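Local coordinates for periplasmic oligopeptide-binding protein (Burkholderia pseudomallei, PDB 3ZS6) that binds oligopeptides in the periplasm and probably hands them to an ABC transporter for uptake, at residues T296-L306 with M469-D478; N29-A40 with T149-V157. One frame throughout, in Å; residues are numbered along the deposited sequence.

Overall arrangement
The two contacts lie on opposite sides of the chain's centre, their centres 27 Å apart and their nearest atoms about 12 Å apart, and they share no strand or helix. Interaction 2 comes first along the chain and closes before interaction 1 opens. It packs helix 26-35 and the turn after it, leading to strand 40-42 at the border of a five-stranded antiparallel sheet, against the loop between helices 145-148 and 159-165. Interaction 1 lays the segment that follows helix 288-296 along strand 470-480 of a separate mixed sheet. One residue of each segment pair packs against the bound peptide, N29 in interaction 2 and Y475 in interaction 1, so both reach the binding site from different parts of the fold.

Interaction 1 of 2, residues T296-L306 with M469-D478; sequences TQAGEVPMYGL and MVPLFQYSAD
With its CG between the backbone N and the carbonyl carbon (chi1 54°), F473 sends its ring alongside E300 and on to T296. E300, bent at chi2 (88°), lays its CG 3.5 Å from F473 CD1 and curls its carboxylate back toward its own segment. There OE1 takes two bonds, from T296 OG1 above the carboxylate plane and from A298 N on the syn side. OE2 accepts from a water that in turn accepts from S476 N, a bridge across the contact. S476 OG donates to A298 O (2.8 Å) and also accepts from D478 N, closing an ST turn. Further along, Q474 N bonds V301 O at 2.8 Å and M303 N bonds L472 O at 3.0 Å, the latter from above the carbonyl plane. M303, extended as far as SD, lays the sulfur 3.5 Å from Q474 CB, while P471 CB abuts G305 O at 3.2 Å. The short, weakly bonded strand 301-302 thus pairs antiparallel with strand 470-480, whose other neighbours are strands 253-258 and 260-266. L472 and F473 form a classic beta bulge opposite Y262, on which the F473 ring stacks, and P302 leans on helix 288-296.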
loop_
_atom_site.group_PDB
_atom_site.type_symbol
_atom_site.label_atom_id
_atom_site.label_comp_id
_atom_site.label_asym_id
_atom_site.label_seq_id
_atom_site.Cartn_x
_atom_site.Cartn_y
_atom_site.Cartn_z
ATOM N N THR A 296 -12.013 -16.456 6.336
ATOM C CA THR A 296 -12.142 -15.006 6.171
ATOM C C THR A 296 -13.613 -14.590 6.029
ATOM O O THR A 296 -14.099 -13.731 6.774
ATOM C CB THR A 296 -11.299 -14.485 4.987
ATOM O OG1 THR A 296 -11.830 -14.979 3.752
ATOM C CG2 THR A 296 -9.837 -14.951 5.131
ATOM N N GLN A 297 -14.307 -15.201 5.073
ATOM C CA GLN A 297 -15.767 -15.082 4.940
ATOM C C GLN A 297 -16.287 -13.676 4.654
ATOM O O GLN A 297 -17.469 -13.379 4.880
ATOM C CB GLN A 297 -16.468 -15.640 6.184
ATOM C CG GLN A 297 -16.123 -17.090 6.472
ATOM C CD GLN A 297 -17.083 -17.728 7.458
ATOM O OE1 GLN A 297 -17.267 -17.244 8.570
ATOM N NE2 GLN A 297 -17.714 -18.813 7.041
ATOM N N ALA A 298 -15.425 -12.807 4.150
ATOM C CA ALA A 298 -15.852 -11.449 3.868
ATOM C C ALA A 298 -15.848 -11.160 2.367
ATOM O O ALA A 298 -15.728 -10.010 1.949
ATOM C CB ALA A 298 -14.989 -10.447 4.634
ATOM N N GLY A 299 -15.992 -12.214 1.567
ATOM C CA GLY A 299 -16.018 -12.083 0.121
ATOM C C GLY A 299 -14.662 -12.148 -0.572
ATOM O O GLY A 299 -14.578 -11.975 -1.790
ATOM N N GLU A 300 -13.601 -12.395 0.191
ATOM C CA GLU A 300 -12.256 -12.471 -0.383
ATOM C C GLU A 300 -12.192 -13.500 -1.515
ATOM O O GLU A 300 -12.795 -14.564 -1.425
ATOM C CB GLU A 300 -11.219 -12.809 0.692
ATOM C CG GLU A 300 -10.986 -11.695 1.702
ATOM C CD GLU A 300 -11.927 -11.757 2.890
ATOM O OE1 GLU A 300 -12.817 -12.637 2.911
ATOM O OE2 GLU A 300 -11.771 -10.923 3.808
ATOM N N VAL A 301 -11.449 -13.181 -2.570
ATOM C CA VAL A 301 -11.352 -14.054 -3.741
ATOM C C VAL A 301 -9.978 -14.731 -3.836
ATOM O O VAL A 301 -8.952 -14.057 -3.809
ATOM C CB VAL A 301 -11.610 -13.257 -5.043
ATOM C CG1 VAL A 301 -11.404 -14.146 -6.268
ATOM C CG2 VAL A 301 -13.015 -12.663 -5.030
ATOM N N PRO A 302 -9.953 -16.068 -3.956
ATOM C CA PRO A 302 -8.655 -16.748 -4.070
ATOM C C PRO A 302 -7.758 -16.109 -5.128
ATOM O O PRO A 302 -8.237 -15.722 -6.194
ATOM C CB PRO A 302 -9.047 -18.178 -4.461
ATOM C CG PRO A 302 -10.397 -18.367 -3.810
ATOM C CD PRO A 302 -11.080 -17.018 -3.984
ATOM N N MET A 303 -6.474 -15.958 -4.812
ATOM C CA MET A 303 -5.510 -15.409 -5.765
ATOM C C MET A 303 -4.249 -16.268 -5.840
ATOM O O MET A 303 -3.838 -16.868 -4.842
ATOM C CB MET A 303 -5.142 -13.960 -5.421
ATOM C CG MET A 303 -6.214 -12.942 -5.793
ATOM S SD MET A 303 -5.724 -11.220 -5.519
ATOM C CE MET A 303 -4.421 -11.005 -6.744
ATOM N N TYR A 304 -3.634 -16.299 -7.020
ATOM C CA TYR A 304 -2.445 -17.110 -7.270
ATOM C C TYR A 304 -1.260 -16.261 -7.724
ATOM O O TYR A 304 -0.121 -16.724 -7.729
ATOM C CB TYR A 304 -2.764 -18.191 -8.314
ATOM C CG TYR A 304 -3.934 -19.027 -7.874
ATOM C CD1 TYR A 304 -3.751 -20.102 -7.016
ATOM C CD2 TYR A 304 -5.229 -18.706 -8.262
ATOM C CE1 TYR A 304 -4.822 -20.860 -6.582
ATOM C CE2 TYR A 304 -6.310 -19.459 -7.832
ATOM C CZ TYR A 304 -6.096 -20.532 -6.993
ATOM O OH TYR A 304 -7.156 -21.274 -6.549
ATOM N N GLY A 305 -1.545 -15.022 -8.113
ATOM C CA GLY A 305 -0.514 -14.068 -8.475
ATOM C C GLY A 305 -0.752 -12.735 -7.779
ATOM O O GLY A 305 -1.565 -12.650 -6.848
ATOM N N LEU A 306 -0.044 -11.701 -8.224
ATOM C CA LEU A 306 -0.111 -10.379 -7.596
ATOM C C LEU A 306 -1.226 -9.490 -8.148
ATOM O O LEU A 306 -1.730 -8.621 -7.441
ATOM C CB LEU A 306 1.233 -9.649 -7.732
ATOM C CG LEU A 306 2.460 -10.292 -7.074
ATOM C CD1 LEU A 306 3.729 -9.494 -7.408
ATOM C CD2 LEU A 306 2.272 -10.414 -5.563
ATOM N N MET A 469 6.706 -15.236 -4.094
ATOM C CA MET A 469 5.934 -15.138 -2.856
ATOM C C MET A 469 4.683 -16.002 -3.003
ATOM O O MET A 469 4.505 -16.660 -4.025
ATOM C CB MET A 469 5.549 -13.683 -2.542
ATOM C CG MET A 469 4.819 -12.960 -3.678
ATOM S SD MET A 469 5.920 -12.007 -4.767
ATOM C CE MET A 469 6.244 -10.557 -3.741
ATOM N N VAL A 470 3.812 -16.001 -1.996
ATOM C CA VAL A 470 2.624 -16.848 -2.035
ATOM C C VAL A 470 1.335 -16.054 -1.902
ATOM O O VAL A 470 0.861 -15.807 -0.784
ATOM C CB VAL A 470 2.645 -17.914 -0.916
ATOM C CG1 VAL A 470 1.428 -18.821 -1.021
ATOM C CG2 VAL A 470 3.951 -18.721 -0.959
ATOM N N PRO A 471 0.758 -15.652 -3.043
ATOM C CA PRO A 471 -0.527 -14.952 -3.031
ATOM C C PRO A 471 -1.618 -15.836 -2.453
ATOM O O PRO A 471 -1.647 -17.033 -2.751
ATOM C CB PRO A 471 -0.793 -14.692 -4.518
ATOM C CG PRO A 471 0.586 -14.631 -5.124
ATOM C CD PRO A 471 1.351 -15.702 -4.393
ATOM N N LEU A 472 -2.508 -15.250 -1.654
ATOM C CA LEU A 472 -3.575 -16.002 -1.005
ATOM C C LEU A 472 -4.967 -15.578 -1.478
ATOM O O LEU A 472 -5.761 -16.415 -1.902
ATOM C CB LEU A 472 -3.484 -15.869 0.524
ATOM C CG LEU A 472 -2.247 -16.507 1.163
ATOM C CD1 LEU A 472 -2.224 -16.276 2.671
ATOM C CD2 LEU A 472 -2.189 -18.004 0.831
ATOM N N PHE A 473 -5.272 -14.285 -1.383
ATOM C CA PHE A 473 -6.564 -13.796 -1.837
ATOM C C PHE A 473 -6.573 -12.293 -2.048
ATOM O O PHE A 473 -5.649 -11.579 -1.638
ATOM C CB PHE A 473 -7.680 -14.202 -0.858
ATOM C CG PHE A 473 -7.418 -13.792 0.557
ATOM C CD1 PHE A 473 -7.673 -12.493 0.969
ATOM C CD2 PHE A 473 -6.911 -14.705 1.480
ATOM C CE1 PHE A 473 -7.429 -12.101 2.279
ATOM C CE2 PHE A 473 -6.666 -14.319 2.795
ATOM C CZ PHE A 473 -6.919 -13.010 3.193
ATOM N N GLN A 474 -7.625 -11.818 -2.704
ATOM C CA GLN A 474 -7.825 -10.395 -2.897
ATOM C C GLN A 474 -8.489 -9.822 -1.656
ATOM O O GLN A 474 -9.481 -10.372 -1.178
ATOM C CB GLN A 474 -8.709 -10.147 -4.124
ATOM C CG GLN A 474 -8.931 -8.666 -4.441
ATOM C CD GLN A 474 -9.690 -8.476 -5.741
ATOM O OE1 GLN A 474 -10.017 -9.446 -6.426
ATOM N NE2 GLN A 474 -9.970 -7.223 -6.089
ATOM N N TYR A 475 -7.939 -8.730 -1.129
ATOM C CA TYR A 475 -8.527 -8.059 0.033
ATOM C C TYR A 475 -9.986 -7.672 -0.191
ATOM O O TYR A 475 -10.364 -7.238 -1.278
ATOM C CB TYR A 475 -7.763 -6.779 0.385
ATOM C CG TYR A 475 -6.568 -6.970 1.290
ATOM C CD1 TYR A 475 -5.307 -7.207 0.760
ATOM C CD2 TYR A 475 -6.697 -6.887 2.674
ATOM C CE1 TYR A 475 -4.199 -7.361 1.579
ATOM C CE2 TYR A 475 -5.596 -7.045 3.504
ATOM C CZ TYR A 475 -4.350 -7.283 2.949
ATOM O OH TYR A 475 -3.251 -7.441 3.762
ATOM N N SER A 476 -10.786 -7.825 0.857
ATOM C CA SER A 476 -12.147 -7.304 0.895
ATOM C C SER A 476 -12.133 -5.912 1.534
ATOM O O SER A 476 -11.421 -5.684 2.508
ATOM C CB SER A 476 -13.040 -8.243 1.703
ATOM O OG SER A 476 -14.228 -7.598 2.117
ATOM N N ALA A 477 -12.921 -4.992 0.979
ATOM C CA ALA A 477 -12.977 -3.607 1.449
ATOM C C ALA A 477 -13.967 -3.414 2.604
ATOM O O ALA A 477 -14.131 -2.299 3.120
ATOM C CB ALA A 477 -13.357 -2.683 0.286
ATOM N N ASP A 478 -14.630 -4.500 2.987
ATOM C CA ASP A 478 -15.668 -4.474 4.010
ATOM C C ASP A 478 -15.221 -3.784 5.291
ATOM O O ASP A 478 -14.212 -4.156 5.891
ATOM C CB ASP A 478 -16.135 -5.897 4.341
ATOM C CG ASP A 478 -16.900 -6.547 3.198
ATOM O OD1 ASP A 478 -16.841 -6.031 2.065
ATOM O OD2 ASP A 478 -17.540 -7.591 3.435
HETATM O O HOH W 1 -9.954 -9.038 3.282
#

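Interaction 2 of 2, residues N29-A40 with T149-V157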
loop_
_atom_site.group_PDB
_atom_site.type_symbol
_atom_site.label_atom_id
_atom_site.label_comp_id
_atom_site.label_asym_id
_atom_site.label_seq_id
_atom_site.Cartn_x
_atom_site.Cartn_y
_atom_site.Cartn_z
ATOM N N ASN A 29 -0.185 6.511 4.697
ATOM C CA ASN A 29 -0.787 7.305 3.627
ATOM C C ASN A 29 -2.126 7.931 4.022
ATOM O O ASN A 29 -2.378 9.087 3.712
ATOM C CB ASN A 29 -0.947 6.478 2.347
ATOM C CG ASN A 29 0.342 6.372 1.570
ATOM O OD1 ASN A 29 0.603 7.168 0.658
ATOM N ND2 ASN A 29 1.157 5.374 1.912
ATOM N N THR A 30 -2.977 7.166 4.704
ATOM C CA THR A 30 -4.287 7.685 5.121
ATOM C C THR A 30 -4.127 8.857 6.088
ATOM O O THR A 30 -4.702 9.931 5.882
ATOM C CB THR A 30 -5.152 6.604 5.791
ATOM O OG1 THR A 30 -5.353 5.508 4.884
ATOM C CG2 THR A 30 -6.503 7.191 6.191
ATOM N N ILE A 31 -3.345 8.656 7.143
ATOM C CA ILE A 31 -3.047 9.747 8.071
ATOM C C ILE A 31 -2.276 10.905 7.408
ATOM O O ILE A 31 -2.665 12.059 7.535
ATOM C CB ILE A 31 -2.286 9.245 9.301
ATOM C CG1 ILE A 31 -3.169 8.274 10.089
ATOM C CG2 ILE A 31 -1.871 10.418 10.200
ATOM C CD1 ILE A 31 -2.469 7.624 11.274
ATOM N N GLY A 32 -1.199 10.592 6.692
ATOM C CA GLY A 32 -0.365 11.619 6.082
ATOM C C GLY A 32 -1.064 12.503 5.055
ATOM O O GLY A 32 -0.714 13.687 4.890
ATOM N N LEU A 33 -2.050 11.942 4.356
ATOM C CA LEU A 33 -2.746 12.699 3.313
ATOM C C LEU A 33 -3.834 13.618 3.875
ATOM O O LEU A 33 -4.327 14.504 3.182
ATOM C CB LEU A 33 -3.302 11.773 2.230
ATOM C CG LEU A 33 -2.253 11.114 1.325
ATOM C CD1 LEU A 33 -2.893 10.043 0.454
ATOM C CD2 LEU A 33 -1.511 12.143 0.447
ATOM N N ASP A 34 -4.210 13.405 5.133
ATOM C CA ASP A 34 -5.005 14.396 5.856
ATOM C C ASP A 34 -4.107 15.587 6.254
ATOM O O ASP A 34 -4.576 16.720 6.334
ATOM C CB ASP A 34 -5.631 13.788 7.120
ATOM C CG ASP A 34 -6.871 12.943 6.836
ATOM O OD1 ASP A 34 -7.358 12.893 5.678
ATOM O OD2 ASP A 34 -7.373 12.336 7.801
ATOM N N LEU A 35 -2.819 15.327 6.498
ATOM C CA LEU A 35 -1.880 16.375 6.949
ATOM C C LEU A 35 -1.140 17.113 5.821
ATOM O O LEU A 35 -0.755 18.278 5.983
ATOM C CB LEU A 35 -0.849 15.794 7.922
ATOM C CG LEU A 35 -1.383 15.248 9.251
ATOM C CD1 LEU A 35 -0.297 14.461 9.977
ATOM C CD2 LEU A 35 -1.928 16.384 10.140
ATOM N N PHE A 36 -0.939 16.430 4.693
ATOM C CA PHE A 36 -0.192 16.982 3.560
ATOM C C PHE A 36 -0.990 16.844 2.269
ATOM O O PHE A 36 -1.771 15.908 2.106
ATOM C CB PHE A 36 1.146 16.258 3.364
ATOM C CG PHE A 36 2.112 16.412 4.509
ATOM C CD1 PHE A 36 2.059 15.554 5.602
ATOM C CD2 PHE A 36 3.090 17.398 4.478
ATOM C CE1 PHE A 36 2.963 15.676 6.654
ATOM C CE2 PHE A 36 3.996 17.537 5.526
ATOM C CZ PHE A 36 3.934 16.675 6.616
ATOM N N GLU A 37 -0.773 17.773 1.347
ATOM C CA GLU A 37 -1.449 17.743 0.056
ATOM C C GLU A 37 -0.436 17.798 -1.068
ATOM O O GLU A 37 0.405 18.695 -1.105
ATOM C CB GLU A 37 -2.393 18.941 -0.076
ATOM C CG GLU A 37 -3.150 18.985 -1.408
ATOM C CD GLU A 37 -4.018 20.221 -1.527
ATOM O OE1 GLU A 37 -3.476 21.344 -1.411
ATOM O OE2 GLU A 37 -5.242 20.066 -1.717
ATOM N N GLY A 38 -0.519 16.840 -1.986
ATOM C CA GLY A 38 0.388 16.787 -3.118
ATOM C C GLY A 38 -0.140 17.585 -4.298
ATOM O O GLY A 38 -1.100 18.349 -4.158
ATOM N N LEU A 39 0.482 17.404 -5.462
ATOM C CA LEU A 39 0.022 18.056 -6.692
ATOM C C LEU A 39 -1.453 17.748 -6.955
ATOM O O LEU A 39 -2.236 18.632 -7.337
ATOM C CB LEU A 39 0.882 17.617 -7.883
ATOM C CG LEU A 39 2.362 18.034 -7.813
ATOM C CD1 LEU A 39 3.227 17.370 -8.907
ATOM C CD2 LEU A 39 2.504 19.558 -7.863
ATOM N N ALA A 40 -1.817 16.486 -6.735
ATOM C CA ALA A 40 -3.182 16.010 -6.915
ATOM C C ALA A 40 -3.668 15.283 -5.657
ATOM O O ALA A 40 -2.878 14.993 -4.755
ATOM C CB ALA A 40 -3.250 15.082 -8.124
ATOM N N THR A 149 1.237 11.289 -8.034
ATOM C CA THR A 149 1.494 12.505 -7.268
ATOM C C THR A 149 0.460 12.713 -6.160
ATOM O O THR A 149 0.613 13.603 -5.325
ATOM C CB THR A 149 1.501 13.763 -8.185
ATOM O OG1 THR A 149 0.156 14.089 -8.564
ATOM C CG2 THR A 149 2.329 13.515 -9.437
ATOM N N ALA A 150 -0.594 11.900 -6.149
ATOM C CA ALA A 150 -1.601 11.985 -5.091
ATOM C C ALA A 150 -1.234 11.176 -3.836
ATOM O O ALA A 150 -1.928 11.248 -2.824
ATOM C CB ALA A 150 -2.983 11.567 -5.619
ATOM N N MET A 151 -0.146 10.412 -3.886
ATOM C CA MET A 151 0.280 9.581 -2.756
ATOM C C MET A 151 1.177 10.344 -1.774
ATOM O O MET A 151 1.840 11.308 -2.151
ATOM C CB MET A 151 1.006 8.328 -3.265
ATOM C CG MET A 151 0.092 7.290 -3.929
ATOM S SD MET A 151 -1.227 6.680 -2.833
ATOM C CE MET A 151 -2.592 7.727 -3.296
ATOM N N ALA A 152 1.237 9.871 -0.534
ATOM C CA ALA A 152 1.946 10.595 0.520
ATOM C C ALA A 152 3.429 10.875 0.268
ATOM O O ALA A 152 3.908 11.965 0.573
ATOM C CB ALA A 152 1.732 9.922 1.878
ATOM N N PRO A 153 4.165 9.903 -0.292
ATOM C CA PRO A 153 5.597 10.191 -0.406
ATOM C C PRO A 153 5.922 11.281 -1.434
ATOM O O PRO A 153 7.048 11.776 -1.418
ATOM C CB PRO A 153 6.202 8.844 -0.826
ATOM C CG PRO A 153 5.172 7.810 -0.391
ATOM C CD PRO A 153 3.852 8.507 -0.642
ATOM N N LEU A 154 4.980 11.655 -2.299
ATOM C CA LEU A 154 5.246 12.749 -3.242
ATOM C C LEU A 154 4.673 14.103 -2.796
ATOM O O LEU A 154 4.770 15.096 -3.528
ATOM C CB LEU A 154 4.813 12.391 -4.677
ATOM C CG LEU A 154 5.566 11.189 -5.291
ATOM C CD1 LEU A 154 5.064 10.863 -6.699
ATOM C CD2 LEU A 154 7.075 11.431 -5.320
ATOM N N THR A 155 4.095 14.152 -1.598
ATOM C CA THR A 155 3.696 15.439 -1.027
ATOM C C THR A 155 4.914 16.326 -0.733
ATOM O O THR A 155 6.035 15.830 -0.570
ATOM C CB THR A 155 2.850 15.289 0.253
ATOM O OG1 THR A 155 3.592 14.574 1.251
ATOM C CG2 THR A 155 1.547 14.552 -0.053
ATOM N N PRO A 156 4.696 17.648 -0.665
ATOM C CA PRO A 156 5.833 18.547 -0.448
ATOM C C PRO A 156 6.258 18.537 1.009
ATOM O O PRO A 156 5.480 18.148 1.883
ATOM C CB PRO A 156 5.277 19.922 -0.839
ATOM C CG PRO A 156 3.804 19.822 -0.567
ATOM C CD PRO A 156 3.421 18.376 -0.827
ATOM N N VAL A 157 7.502 18.935 1.245
ATOM C CA VAL A 157 8.055 19.054 2.585
ATOM C C VAL A 157 8.699 20.425 2.769
ATOM O O VAL A 157 9.293 20.960 1.837
ATOM C CB VAL A 157 9.111 17.971 2.839
ATOM C CG1 VAL A 157 9.758 18.171 4.192
ATOM C CG2 VAL A 157 8.471 16.591 2.736
HETATM O O HOH W 2 -2.224 14.615 -2.255
HETATM O O HOH W 3 2.696 15.427 -5.494
#
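One direct hydrogen bond joins the segments: A152 N donates to N29 OD1 at 3.0 Å, fairly straight (N-H...O 155°) and tilted 22° from the amide's carbonyl plane. The other end of that amide is held too, since N29 ND2 bonds S25 O, and the two bonds together fix which way the amide is turned. Within 149-157, T155 OG1, placed between its backbone N and carbonyl carbon (chi1 59°), donates to A152 O at 2.7 Å in the carbonyl plane; T155 N bonds the same oxygen, so A152 O is gripped twice by one residue.

One water bridges the segments, accepting from L39 N and donating to T149 O and L154 O. A second accepts from G38 N and lies 2.6 Å from A40 O, within 29-40. A CA-H...O contact adds to these, A150 CA lying 3.3 Å from A40 O.

Van der Waals contacts fill in between, many of them carbon against backbone oxygen. L33 CD2 lies 3.4 Å from A150 O, and P156 CD presses on E37 O at 3.0 Å. T155 crosses F36 at about a right angle, OG1 against F36 CB and CG2 beside G38 N. G38, lacking a side chain, brings its CA to 3.9 Å from T149 O. The apolar pairs are L33 with A152 and M151, and A40 with A150.

Between the segments, then, one amide-to-backbone bond and a bridging water do the polar work without strand pairing, while G38 and L39 bond strand 48-60 through their backbones. The contact joins helix 26-35 and the turn after it to the loop holding the 3-10 segment 152-154.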